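Local coordinates for protein Sso-CP2 metallo-carboxypetidase (Sulfolobus solfataricus, PDB 4MMO) that probably hydrolyses peptide bonds as a zinc-dependent carboxypeptidase of the M20 family, at residues 186-190 against 333-337; 230-235 against 310-316; 177-182 against 344-350; 208-212 against 287-291. All coordinates share one frame. Numbering follows the deposited sequence.

Interaction 1 (186-190 against 333-337); sequences ELVLD and GFNGE
Phe334, Leu189 and Glu337 carry most of this contact, in which the chain leaving helix 318-331 swings into the edge of strand 186-190. Gly333, at positive phi (73°), ends the helix in a Schellman motif. Phe334 and Asn335 lead on, extended, to Glu337, whose backbone is that of a strand. The directions of 186-189 and 334-337 are 111° apart, and the two chains form one bridge, the antiparallel hydrogen-bonded pair of Val188 with Glu337 (CA to CA 5.1 Å). Val188 N donates to Glu337 O at 3.1 Å, and Glu337 N to Val188 O at 2.9 Å. These two side chains lie on one face of the sheet, CB atoms 4.2 Å apart. The ring of Phe334 (chi1 t, chi2 72°) reaches Leu187 and Leu189, both in the m,t rotamer: its CE1 lies 3.6 Å from Leu189 CD2 and its CZ 4.0 Å from Leu187 CD2. Gly336 passes close, its CA 3.3 Å from Val188 O in a CA-H...O contact; a side chain here would collide with that oxygen. One water accepts from Asp190 N at 2.9 Å and donates to Asn335 O at 2.8 Å. Helix 207-218 packs against both leucines and Phe334. A last strand entering antiparallel beside the first, straight from the second helix, is characteristic of the ferredoxin-like fold of M20 dimerisation domains.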
loop_
_atom_site.group_PDB
_atom_site.type_symbol
_atom_site.label_atom_id
_atom_site.label_comp_id
_atom_site.label_asym_id
_atom_site.label_seq_id
_atom_site.Cartn_x
_atom_site.Cartn_y
_atom_site.Cartn_z
ATOM N N GLU A 186 8.228 4.716 -10.346
ATOM C CA GLU A 186 7.799 3.519 -9.638
ATOM C C GLU A 186 8.993 2.620 -9.377
ATOM O O GLU A 186 9.749 2.301 -10.294
ATOM C CB GLU A 186 6.747 2.759 -10.433
ATOM C CG GLU A 186 6.380 1.431 -9.790
ATOM C CD GLU A 186 5.062 0.879 -10.286
ATOM O OE1 GLU A 186 4.791 0.980 -11.503
ATOM O OE2 GLU A 186 4.295 0.351 -9.455
ATOM N N LEU A 187 9.167 2.233 -8.117
ATOM C CA LEU A 187 10.218 1.302 -7.729
ATOM C C LEU A 187 9.581 -0.044 -7.457
ATOM O O LEU A 187 8.544 -0.114 -6.805
ATOM C CB LEU A 187 10.934 1.784 -6.469
ATOM C CG LEU A 187 11.586 3.163 -6.526
ATOM C CD1 LEU A 187 12.262 3.474 -5.201
ATOM C CD2 LEU A 187 12.584 3.242 -7.671
ATOM N N VAL A 188 10.199 -1.107 -7.959
ATOM C CA VAL A 188 9.682 -2.453 -7.764
ATOM C C VAL A 188 10.793 -3.408 -7.356
ATOM O O VAL A 188 11.874 -3.411 -7.946
ATOM C CB VAL A 188 9.005 -2.993 -9.040
ATOM C CG1 VAL A 188 8.404 -4.369 -8.784
ATOM C CG2 VAL A 188 7.928 -2.029 -9.524
ATOM N N LEU A 189 10.512 -4.209 -6.333
ATOM C CA LEU A 189 11.384 -5.301 -5.930
ATOM C C LEU A 189 10.602 -6.592 -6.076
ATOM O O LEU A 189 9.430 -6.657 -5.710
ATOM C CB LEU A 189 11.838 -5.138 -4.479
ATOM C CG LEU A 189 12.662 -3.902 -4.129
ATOM C CD1 LEU A 189 13.003 -3.914 -2.647
ATOM C CD2 LEU A 189 13.923 -3.834 -4.966
ATOM N N ASP A 190 11.250 -7.613 -6.626
ATOM C CA ASP A 190 10.647 -8.931 -6.746
ATOM C C ASP A 190 11.727 -9.967 -6.463
ATOM O O ASP A 190 12.640 -10.150 -7.267
ATOM C CB ASP A 190 10.049 -9.127 -8.138
ATOM C CG ASP A 190 8.996 -10.213 -8.170
ATOM O OD1 ASP A 190 9.146 -11.202 -7.424
ATOM O OD2 ASP A 190 8.012 -10.075 -8.928
ATOM N N GLY A 333 22.062 0.470 -2.655
ATOM C CA GLY A 333 21.977 -0.964 -2.861
ATOM C C GLY A 333 20.635 -1.403 -3.410
ATOM O O GLY A 333 20.175 -2.513 -3.127
ATOM N N PHE A 334 20.004 -0.537 -4.195
ATOM C CA PHE A 334 18.713 -0.859 -4.790
ATOM C C PHE A 334 18.879 -1.992 -5.800
ATOM O O PHE A 334 19.742 -1.938 -6.673
ATOM C CB PHE A 334 18.096 0.374 -5.456
ATOM C CG PHE A 334 16.769 0.109 -6.111
ATOM C CD1 PHE A 334 15.633 -0.109 -5.348
ATOM C CD2 PHE A 334 16.656 0.082 -7.490
ATOM C CE1 PHE A 334 14.411 -0.353 -5.949
ATOM C CE2 PHE A 334 15.436 -0.161 -8.098
ATOM C CZ PHE A 334 14.314 -0.378 -7.328
ATOM N N ASN A 335 18.050 -3.020 -5.659
ATOM C CA ASN A 335 18.139 -4.210 -6.490
ATOM C C ASN A 335 16.778 -4.548 -7.070
ATOM O O ASN A 335 16.118 -5.493 -6.635
ATOM C CB ASN A 335 18.666 -5.387 -5.666
ATOM C CG ASN A 335 18.812 -6.656 -6.483
ATOM O OD1 ASN A 335 18.911 -6.610 -7.710
ATOM N ND2 ASN A 335 18.824 -7.798 -5.806
ATOM N N GLY A 336 16.351 -3.763 -8.052
ATOM C CA GLY A 336 15.056 -3.971 -8.665
ATOM C C GLY A 336 14.828 -3.086 -9.872
ATOM O O GLY A 336 15.765 -2.521 -10.428
ATOM N N GLU A 337 13.565 -2.966 -10.263
ATOM C CA GLU A 337 13.188 -2.227 -11.455
ATOM C C GLU A 337 12.891 -0.776 -11.109
ATOM O O GLU A 337 12.400 -0.475 -10.019
ATOM C CB GLU A 337 11.947 -2.863 -12.084
ATOM C CG GLU A 337 12.025 -3.023 -13.591
ATOM C CD GLU A 337 10.693 -3.408 -14.211
ATOM O OE1 GLU A 337 9.699 -3.537 -13.463
ATOM O OE2 GLU A 337 10.640 -3.578 -15.449
HETATM O O HOH W 1 14.128 -7.446 -7.183
#

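Interaction 2 (230-235 against 310-316). With SO4 (sulfate ion), chain D.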
loop_
_atom_site.group_PDB
_atom_site.type_symbol
_atom_site.label_atom_id
_atom_site.label_comp_id
_atom_site.label_asym_id
_atom_site.label_seq_id
_atom_site.Cartn_x
_atom_site.Cartn_y
_atom_site.Cartn_z
ATOM N N PHE A 230 20.533 17.188 -5.975
ATOM C CA PHE A 230 19.132 17.526 -6.227
ATOM C C PHE A 230 18.873 19.036 -6.253
ATOM O O PHE A 230 18.126 19.526 -7.099
ATOM C CB PHE A 230 18.253 16.861 -5.170
ATOM C CG PHE A 230 16.781 17.025 -5.407
ATOM C CD1 PHE A 230 16.110 16.193 -6.285
ATOM C CD2 PHE A 230 16.064 18.000 -4.733
ATOM C CE1 PHE A 230 14.755 16.340 -6.497
ATOM C CE2 PHE A 230 14.706 18.146 -4.939
ATOM C CZ PHE A 230 14.052 17.317 -5.823
ATOM N N TYR A 231 19.502 19.770 -5.339
ATOM C CA TYR A 231 19.247 21.202 -5.189
ATOM C C TYR A 231 20.213 22.086 -5.981
ATOM O O TYR A 231 20.026 23.298 -6.043
ATOM C CB TYR A 231 19.293 21.599 -3.707
ATOM C CG TYR A 231 18.156 21.021 -2.892
ATOM C CD1 TYR A 231 16.906 21.628 -2.881
ATOM C CD2 TYR A 231 18.328 19.864 -2.142
ATOM C CE1 TYR A 231 15.860 21.103 -2.145
ATOM C CE2 TYR A 231 17.289 19.330 -1.400
ATOM C CZ TYR A 231 16.058 19.951 -1.405
ATOM O OH TYR A 231 15.022 19.420 -0.672
ATOM N N ASP A 232 21.235 21.486 -6.590
ATOM C CA ASP A 232 22.273 22.260 -7.278
ATOM C C ASP A 232 21.714 23.145 -8.395
ATOM O O ASP A 232 22.181 24.262 -8.597
ATOM C CB ASP A 232 23.351 21.334 -7.852
ATOM C CG ASP A 232 24.211 20.689 -6.774
ATOM O OD1 ASP A 232 24.172 21.153 -5.617
ATOM O OD2 ASP A 232 24.934 19.721 -7.092
ATOM N N ASP A 233 20.717 22.640 -9.115
ATOM C CA ASP A 233 20.137 23.368 -10.240
ATOM C C ASP A 233 19.009 24.304 -9.803
ATOM O O ASP A 233 18.450 25.029 -10.624
ATOM C CB ASP A 233 19.601 22.382 -11.284
ATOM C CG ASP A 233 20.696 21.799 -12.163
ATOM O OD1 ASP A 233 21.848 21.683 -11.696
ATOM O OD2 ASP A 233 20.400 21.455 -13.327
ATOM N N VAL A 234 18.660 24.270 -8.519
ATOM C CA VAL A 234 17.586 25.114 -7.999
ATOM C C VAL A 234 18.109 26.536 -7.817
ATOM O O VAL A 234 19.025 26.768 -7.027
ATOM C CB VAL A 234 17.044 24.571 -6.657
ATOM C CG1 VAL A 234 16.091 25.576 -5.997
ATOM C CG2 VAL A 234 16.346 23.239 -6.868
ATOM N N ARG A 235 17.532 27.483 -8.552
ATOM C CA ARG A 235 18.000 28.866 -8.512
ATOM C C ARG A 235 17.228 29.715 -7.506
ATOM O O ARG A 235 16.072 29.437 -7.189
ATOM C CB ARG A 235 17.920 29.506 -9.902
ATOM C CG ARG A 235 16.509 29.721 -10.453
ATOM C CD ARG A 235 16.483 30.946 -11.367
ATOM N NE ARG A 235 15.202 31.123 -12.048
ATOM C CZ ARG A 235 14.146 31.744 -11.529
ATOM N NH1 ARG A 235 14.193 32.257 -10.304
ATOM N NH2 ARG A 235 13.032 31.848 -12.240
ATOM N N PHE A 310 8.138 13.636 -7.886
ATOM C CA PHE A 310 9.012 14.746 -7.532
ATOM C C PHE A 310 8.470 16.012 -8.179
ATOM O O PHE A 310 8.362 16.075 -9.400
ATOM C CB PHE A 310 10.433 14.524 -8.063
ATOM C CG PHE A 310 11.158 13.350 -7.452
ATOM C CD1 PHE A 310 10.961 12.066 -7.932
ATOM C CD2 PHE A 310 12.069 13.543 -6.427
ATOM C CE1 PHE A 310 11.644 10.993 -7.381
ATOM C CE2 PHE A 310 12.752 12.476 -5.876
ATOM C CZ PHE A 310 12.539 11.199 -6.356
ATOM N N ARG A 311 8.125 17.013 -7.374
ATOM C CA ARG A 311 7.752 18.318 -7.913
ATOM C C ARG A 311 9.014 19.156 -8.012
ATOM O O ARG A 311 9.787 19.235 -7.057
ATOM C CB ARG A 311 6.732 19.016 -7.020
ATOM C CG ARG A 311 5.461 18.230 -6.801
ATOM C CD ARG A 311 4.585 18.212 -8.034
ATOM N NE ARG A 311 3.411 17.371 -7.820
ATOM C CZ ARG A 311 2.294 17.437 -8.532
ATOM N NH1 ARG A 311 2.174 18.314 -9.520
ATOM N NH2 ARG A 311 1.286 16.624 -8.250
ATOM N N LEU A 312 9.216 19.781 -9.165
ATOM C CA LEU A 312 10.466 20.468 -9.460
ATOM C C LEU A 312 10.276 21.968 -9.646
ATOM O O LEU A 312 9.184 22.434 -9.972
ATOM C CB LEU A 312 11.087 19.868 -10.720
ATOM C CG LEU A 312 11.290 18.352 -10.665
ATOM C CD1 LEU A 312 11.722 17.816 -12.020
ATOM C CD2 LEU A 312 12.309 17.996 -9.591
ATOM N N VAL A 313 11.355 22.715 -9.435
ATOM C CA VAL A 313 11.352 24.161 -9.605
ATOM C C VAL A 313 12.549 24.547 -10.467
ATOM O O VAL A 313 13.489 23.765 -10.594
ATOM C CB VAL A 313 11.420 24.890 -8.246
ATOM C CG1 VAL A 313 10.231 24.506 -7.380
ATOM C CG2 VAL A 313 12.724 24.573 -7.522
ATOM N N PRO A 314 12.519 25.750 -11.064
ATOM C CA PRO A 314 13.617 26.162 -11.945
ATOM C C PRO A 314 14.957 26.131 -11.213
ATOM O O PRO A 314 14.958 26.540 -10.056
ATOM C CB PRO A 314 13.247 27.603 -12.314
ATOM C CG PRO A 314 11.772 27.678 -12.134
ATOM C CD PRO A 314 11.471 26.782 -10.970
ATOM N N ASN A 315 16.057 25.670 -11.817
ATOM C CA ASN A 315 16.129 25.189 -13.195
ATOM C C ASN A 315 16.309 23.676 -13.244
ATOM O O ASN A 315 17.112 23.165 -14.024
ATOM C CB ASN A 315 17.310 25.856 -13.904
ATOM C CG ASN A 315 17.127 27.357 -14.053
ATOM O OD1 ASN A 315 16.126 27.819 -14.598
ATOM N ND2 ASN A 315 18.090 28.126 -13.557
ATOM N N GLN A 316 15.577 22.954 -12.402
ATOM C CA GLN A 316 15.705 21.501 -12.360
ATOM C C GLN A 316 15.193 20.868 -13.650
ATOM O O GLN A 316 14.154 21.262 -14.180
ATOM C CB GLN A 316 14.939 20.919 -11.176
ATOM C CG GLN A 316 15.518 21.261 -9.817
ATOM C CD GLN A 316 14.684 20.681 -8.697
ATOM O OE1 GLN A 316 13.487 20.955 -8.601
ATOM N NE2 GLN A 316 15.300 19.851 -7.860
HETATM S S SO4 D . -1.323 18.570 -11.318
HETATM O O1 SO4 D . -1.580 17.230 -10.803
HETATM O O2 SO4 D . -1.708 18.647 -12.737
HETATM O O3 SO4 D . -2.050 19.478 -10.422
HETATM O O4 SO4 D . 0.098 18.886 -11.229
#
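Three hydrogen bonds join the turn around 230-235 to the end of strand 310-312 and the loop beyond it. Asn315 N donates to Asp233 O at 2.7 Å and Arg235 N to Pro314 O at 3.1 Å, holding two backbones together where the Pro314-Asn315 peptide is cis. The third uses a side chain: Gln316 NE2 donates a hydrogen bond to Phe230 O at 2.9 Å while Gln316 OE1 accepts from Val313 N, also at 2.9 Å. Both ends of this buried amide are thus satisfied. Its nitrogen also lies over one face of the Phe230 ring, NE2 to CE2 3.4 Å. Val234 N bonds Tyr231 O (3.0 Å) in a type I turn, and Gln316 N bonds Val313 O (2.9 Å). Apolar contacts accompany these bonds, such as Phe230 CE1 to Phe310 CD2 at 3.9 Å. Arg235 forms a salt bridge with Glu241. Arg311 points elsewhere, its NH1 donating to O4 of a sulfate, probably from the crystallisation liquor, at 2.7 Å and its NH2 bonded to Ser198 of the second subunit. Phe230, Phe310 and Leu312 pack on helix 318-331, while Pro314 touches Pro346 and Arg348 at the end of strand 337-348.

Interaction 3 (177-182 against 344-350); sequences LGVKGL and EYPVRTS
Val179 (chi1 m) overlaps Val347 (chi1 t), CG2 to CB 4.2 Å, on the same sheet face as Leu182 and Glu344, whose CB atoms are 3.9 Å apart. The segments run antiparallel, 163° apart, pairing the first and last strands of the ferredoxin-like sheet. Val179 and Val347 are a hydrogen-bonded pair (Val179 N to Val347 O 3.0 Å, Val347 N to Val179 O 2.9 Å), as are Leu182 and Glu344, both N to O distances 2.9 Å. Between them the ladder breaks, Gly181 CA lying 3.8 Å from Pro346 CA. Gly178 faces Arg348 as a non-hydrogen-bonded pair, CA to CA 4.3 Å; a CB on either glycine would clash with partner backbone. Thr349 N bonds Leu177 O at 2.8 Å. The Glu344 side chain is about 6 Å from that of Glu137, which binds zinc in a known structure but has none here; that of Val179 is about 10 Å from the bound zinc. Strand 299-312 bonds to Gly181 through Leu312; helix 383-389 packs on Val347 and Thr349.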
loop_
_atom_site.group_PDB
_atom_site.type_symbol
_atom_site.label_atom_id
_atom_site.label_comp_id
_atom_site.label_asym_id
_atom_site.label_seq_id
_atom_site.Cartn_x
_atom_site.Cartn_y
_atom_site.Cartn_z
ATOM N N LEU A 177 2.057 32.526 -13.493
ATOM C CA LEU A 177 3.159 32.765 -14.419
ATOM C C LEU A 177 4.105 31.575 -14.551
ATOM O O LEU A 177 5.262 31.745 -14.938
ATOM C CB LEU A 177 3.962 33.983 -13.957
ATOM C CG LEU A 177 3.148 35.238 -13.638
ATOM C CD1 LEU A 177 4.079 36.387 -13.289
ATOM C CD2 LEU A 177 2.250 35.614 -14.803
ATOM N N GLY A 178 3.629 30.377 -14.229
ATOM C CA GLY A 178 4.478 29.206 -14.334
ATOM C C GLY A 178 3.922 27.952 -13.692
ATOM O O GLY A 178 2.780 27.916 -13.243
ATOM N N VAL A 179 4.748 26.913 -13.659
ATOM C CA VAL A 179 4.384 25.646 -13.040
ATOM C C VAL A 179 5.613 24.959 -12.469
ATOM O O VAL A 179 6.733 25.194 -12.920
ATOM C CB VAL A 179 3.752 24.679 -14.061
ATOM C CG1 VAL A 179 2.462 25.244 -14.611
ATOM C CG2 VAL A 179 4.726 24.385 -15.197
ATOM N N LYS A 180 5.401 24.097 -11.484
ATOM C CA LYS A 180 6.457 23.214 -11.028
ATOM C C LYS A 180 6.592 22.071 -12.024
ATOM O O LYS A 180 5.627 21.715 -12.703
ATOM C CB LYS A 180 6.150 22.675 -9.635
ATOM C CG LYS A 180 6.298 23.711 -8.529
ATOM C CD LYS A 180 6.317 23.047 -7.166
ATOM C CE LYS A 180 6.264 24.060 -6.039
ATOM N NZ LYS A 180 6.292 23.384 -4.706
ATOM N N GLY A 181 7.795 21.518 -12.126
ATOM C CA GLY A 181 8.040 20.380 -12.988
ATOM C C GLY A 181 7.575 19.107 -12.315
ATOM O O GLY A 181 7.043 19.149 -11.206
ATOM N N LEU A 182 7.787 17.971 -12.974
ATOM C CA LEU A 182 7.295 16.708 -12.451
ATOM C C LEU A 182 8.087 15.502 -12.938
ATOM O O LEU A 182 8.530 15.453 -14.083
ATOM C CB LEU A 182 5.820 16.538 -12.820
ATOM C CG LEU A 182 5.091 15.344 -12.202
ATOM C CD1 LEU A 182 5.168 15.365 -10.683
ATOM C CD2 LEU A 182 3.646 15.357 -12.653
ATOM N N GLU A 344 8.163 16.493 -16.748
ATOM C CA GLU A 344 7.669 17.842 -17.025
ATOM C C GLU A 344 8.672 18.856 -16.503
ATOM O O GLU A 344 9.236 18.680 -15.426
ATOM C CB GLU A 344 6.307 18.068 -16.364
ATOM C CG GLU A 344 5.213 17.100 -16.803
ATOM C CD GLU A 344 4.307 17.682 -17.873
ATOM O OE1 GLU A 344 4.830 18.194 -18.888
ATOM O OE2 GLU A 344 3.070 17.637 -17.693
ATOM N N TYR A 345 8.903 19.912 -17.274
ATOM C CA TYR A 345 9.854 20.947 -16.884
ATOM C C TYR A 345 9.171 22.011 -16.030
ATOM O O TYR A 345 8.017 22.357 -16.281
ATOM C CB TYR A 345 10.450 21.617 -18.126
ATOM C CG TYR A 345 11.319 20.713 -18.971
ATOM C CD1 TYR A 345 10.770 19.939 -19.984
ATOM C CD2 TYR A 345 12.689 20.640 -18.760
ATOM C CE1 TYR A 345 11.562 19.116 -20.760
ATOM C CE2 TYR A 345 13.489 19.815 -19.529
ATOM C CZ TYR A 345 12.921 19.059 -20.529
ATOM O OH TYR A 345 13.714 18.237 -21.300
ATOM N N PRO A 346 9.879 22.542 -15.018
ATOM C CA PRO A 346 9.354 23.712 -14.307
ATOM C C PRO A 346 9.465 24.960 -15.175
ATOM O O PRO A 346 10.291 24.983 -16.089
ATOM C CB PRO A 346 10.282 23.830 -13.098
ATOM C CG PRO A 346 11.566 23.249 -13.566
ATOM C CD PRO A 346 11.185 22.121 -14.485
ATOM N N VAL A 347 8.651 25.974 -14.889
ATOM C CA VAL A 347 8.595 27.187 -15.700
ATOM C C VAL A 347 8.237 28.390 -14.843
ATOM O O VAL A 347 7.407 28.292 -13.941
ATOM C CB VAL A 347 7.518 27.077 -16.803
ATOM C CG1 VAL A 347 7.385 28.389 -17.580
ATOM C CG2 VAL A 347 7.829 25.950 -17.753
ATOM N N ARG A 348 8.864 29.523 -15.148
ATOM C CA ARG A 348 8.489 30.810 -14.578
ATOM C C ARG A 348 8.724 31.889 -15.619
ATOM O O ARG A 348 9.824 32.000 -16.159
ATOM C CB ARG A 348 9.310 31.114 -13.330
ATOM C CG ARG A 348 8.709 30.565 -12.065
ATOM C CD ARG A 348 9.588 30.845 -10.873
ATOM N NE ARG A 348 9.156 30.071 -9.715
ATOM C CZ ARG A 348 9.958 29.659 -8.739
ATOM N NH1 ARG A 348 11.254 29.947 -8.760
ATOM N NH2 ARG A 348 9.457 28.956 -7.735
ATOM N N THR A 349 7.693 32.678 -15.904
ATOM C CA THR A 349 7.789 33.718 -16.922
ATOM C C THR A 349 7.587 35.096 -16.306
ATOM O O THR A 349 7.198 35.223 -15.145
ATOM C CB THR A 349 6.756 33.503 -18.044
ATOM O OG1 THR A 349 5.435 33.675 -17.522
ATOM C CG2 THR A 349 6.896 32.109 -18.636
ATOM N N SER A 350 7.845 36.126 -17.103
ATOM C CA SER A 350 7.832 37.498 -16.616
ATOM C C SER A 350 6.426 38.062 -16.432
ATOM O O SER A 350 5.526 37.815 -17.234
ATOM C CB SER A 350 8.608 38.399 -17.576
ATOM O OG SER A 350 8.320 39.761 -17.319
#

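Interaction 4 (208-212 against 287-291)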
loop_
_atom_site.group_PDB
_atom_site.type_symbol
_atom_site.label_atom_id
_atom_site.label_comp_id
_atom_site.label_asym_id
_atom_site.label_seq_id
_atom_site.Cartn_x
_atom_site.Cartn_y
_atom_site.Cartn_z
ATOM N N CYS A 208 9.684 -5.790 1.576
ATOM C CA CYS A 208 9.023 -4.658 2.238
ATOM C C CYS A 208 10.028 -3.807 2.995
ATOM O O CYS A 208 10.097 -2.593 2.807
ATOM C CB CYS A 208 7.965 -5.134 3.230
ATOM S SG CYS A 208 6.837 -6.353 2.589
ATOM N N ILE A 209 10.796 -4.452 3.866
ATOM C CA ILE A 209 11.744 -3.739 4.706
ATOM C C ILE A 209 12.831 -3.100 3.849
ATOM O O ILE A 209 13.213 -1.953 4.082
ATOM C CB ILE A 209 12.363 -4.664 5.802
ATOM C CG1 ILE A 209 13.317 -3.884 6.711
ATOM C CG2 ILE A 209 13.098 -5.828 5.188
ATOM C CD1 ILE A 209 12.629 -2.841 7.545
ATOM N N ASP A 210 13.314 -3.835 2.849
ATOM C CA ASP A 210 14.376 -3.329 1.986
ATOM C C ASP A 210 13.916 -2.075 1.260
ATOM O O ASP A 210 14.632 -1.077 1.226
ATOM C CB ASP A 210 14.823 -4.388 0.975
ATOM C CG ASP A 210 15.690 -5.469 1.601
ATOM O OD1 ASP A 210 16.064 -5.328 2.787
ATOM O OD2 ASP A 210 16.006 -6.458 0.901
ATOM N N LEU A 211 12.717 -2.120 0.694
ATOM C CA LEU A 211 12.189 -0.975 -0.034
ATOM C C LEU A 211 11.870 0.182 0.915
ATOM O O LEU A 211 12.115 1.345 0.586
ATOM C CB LEU A 211 10.948 -1.367 -0.836
ATOM C CG LEU A 211 10.419 -0.303 -1.806
ATOM C CD1 LEU A 211 11.499 0.155 -2.787
ATOM C CD2 LEU A 211 9.207 -0.827 -2.562
ATOM N N ALA A 212 11.332 -0.137 2.091
ATOM C CA ALA A 212 11.079 0.882 3.108
ATOM C C ALA A 212 12.379 1.588 3.463
ATOM O O ALA A 212 12.408 2.802 3.659
ATOM C CB ALA A 212 10.459 0.261 4.354
ATOM N N PHE A 287 2.740 2.891 -1.443
ATOM C CA PHE A 287 3.622 1.802 -1.075
ATOM C C PHE A 287 2.753 0.591 -0.770
ATOM O O PHE A 287 1.894 0.637 0.112
ATOM C CB PHE A 287 4.471 2.186 0.138
ATOM C CG PHE A 287 5.491 1.147 0.524
ATOM C CD1 PHE A 287 6.815 1.272 0.137
ATOM C CD2 PHE A 287 5.126 0.051 1.281
ATOM C CE1 PHE A 287 7.749 0.317 0.496
ATOM C CE2 PHE A 287 6.056 -0.900 1.640
ATOM C CZ PHE A 287 7.367 -0.767 1.246
ATOM N N GLU A 288 2.966 -0.477 -1.532
ATOM C CA GLU A 288 2.218 -1.715 -1.370
ATOM C C GLU A 288 3.182 -2.871 -1.196
ATOM O O GLU A 288 4.174 -2.981 -1.914
ATOM C CB GLU A 288 1.343 -1.973 -2.598
ATOM C CG GLU A 288 0.573 -3.291 -2.576
ATOM C CD GLU A 288 -0.536 -3.306 -1.542
ATOM O OE1 GLU A 288 -1.176 -2.252 -1.337
ATOM O OE2 GLU A 288 -0.770 -4.373 -0.932
ATOM N N CYS A 289 2.879 -3.735 -0.240
ATOM C CA CYS A 289 3.652 -4.950 -0.054
ATOM C C CYS A 289 2.934 -5.933 0.852
ATOM O O CYS A 289 2.307 -5.543 1.835
ATOM C CB CYS A 289 5.016 -4.633 0.544
ATOM S SG CYS A 289 6.008 -6.113 0.756
ATOM N N GLY A 290 3.040 -7.212 0.512
ATOM C CA GLY A 290 2.515 -8.270 1.349
ATOM C C GLY A 290 1.021 -8.186 1.574
ATOM O O GLY A 290 0.289 -7.586 0.787
ATOM N N TYR A 291 0.578 -8.785 2.674
ATOM C CA TYR A 291 -0.842 -8.950 2.944
ATOM C C TYR A 291 -1.489 -7.718 3.560
ATOM O O TYR A 291 -1.008 -7.172 4.551
ATOM C CB TYR A 291 -1.061 -10.147 3.868
ATOM C CG TYR A 291 -2.484 -10.281 4.348
ATOM C CD1 TYR A 291 -3.477 -10.773 3.512
ATOM C CD2 TYR A 291 -2.838 -9.916 5.642
ATOM C CE1 TYR A 291 -4.783 -10.899 3.948
ATOM C CE2 TYR A 291 -4.139 -10.042 6.091
ATOM C CZ TYR A 291 -5.109 -10.533 5.239
ATOM O OH TYR A 291 -6.408 -10.656 5.681
#
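A disulfide fastens the first helix of the ferredoxin-like dimerisation domain to its edge strand. Helix 208-212 and strand 287-290 run nearly antiparallel (158°), with their axes 9.5 Å apart. The covalent link is Cys208 SG to Cys289 SG, 2.0 Å, with chi3 of -60°; Cys208 is m and Cys289 t, and the two CA atoms are 5.8 Å apart. Cys208 and Cys289 both pack on Pro301 of the adjoining strand 299-312. Gly290 follows at positive phi, its N 4.4 Å from Cys208 SG.

Apolar packing accounts for much of the rest. Phe287 (chi1 t) directs its CA-to-CB bond toward the helix, and its CE1 lies 3.6 Å from Leu211 CD2. Leu211 in turn rests on Leu187 and Leu189 of inner strand 178-190, so the helix covers the sheet on this face.

The second subunit extends the strand and packs on the helix. Residues Phe287 to Gly290 pair in an antiparallel ladder with a strand of that chain, carrying the sheet across the dimer interface; the Phe287 ring meets that of Phe287 of the second subunit, planes at about 55°, and Ala212 packs against Ala212 of the second subunit.

Polar contact between the segments is slight. Cys208 O, which already accepts the helical bond from Ala212 N at 2.8 Å, sits at the edge of the Phe287 ring, 3.6 Å from its CZ.

In the fold
All four contacts reach one antiparallel sheet. Interactions 1 and 3 use the two ends of the same strand pair, 178-190 with 337-348, their centres 30 Å apart: interaction 3 is buried and lies nearer the zinc site, while interaction 1 is partly exposed at the outer end and holds a single bridge. Interaction 4, buried against the second subunit, touches interaction 1 across the helix-to-sheet interface; it relies on a disulfide and an aromatic side chain instead of backbone bonds. Interaction 2, also buried, adds a glutamine amide to its loop-to-loop bonds and meets interaction 3 where Leu312 O approaches Gly181 N at 2.7 Å, a probable hydrogen bond.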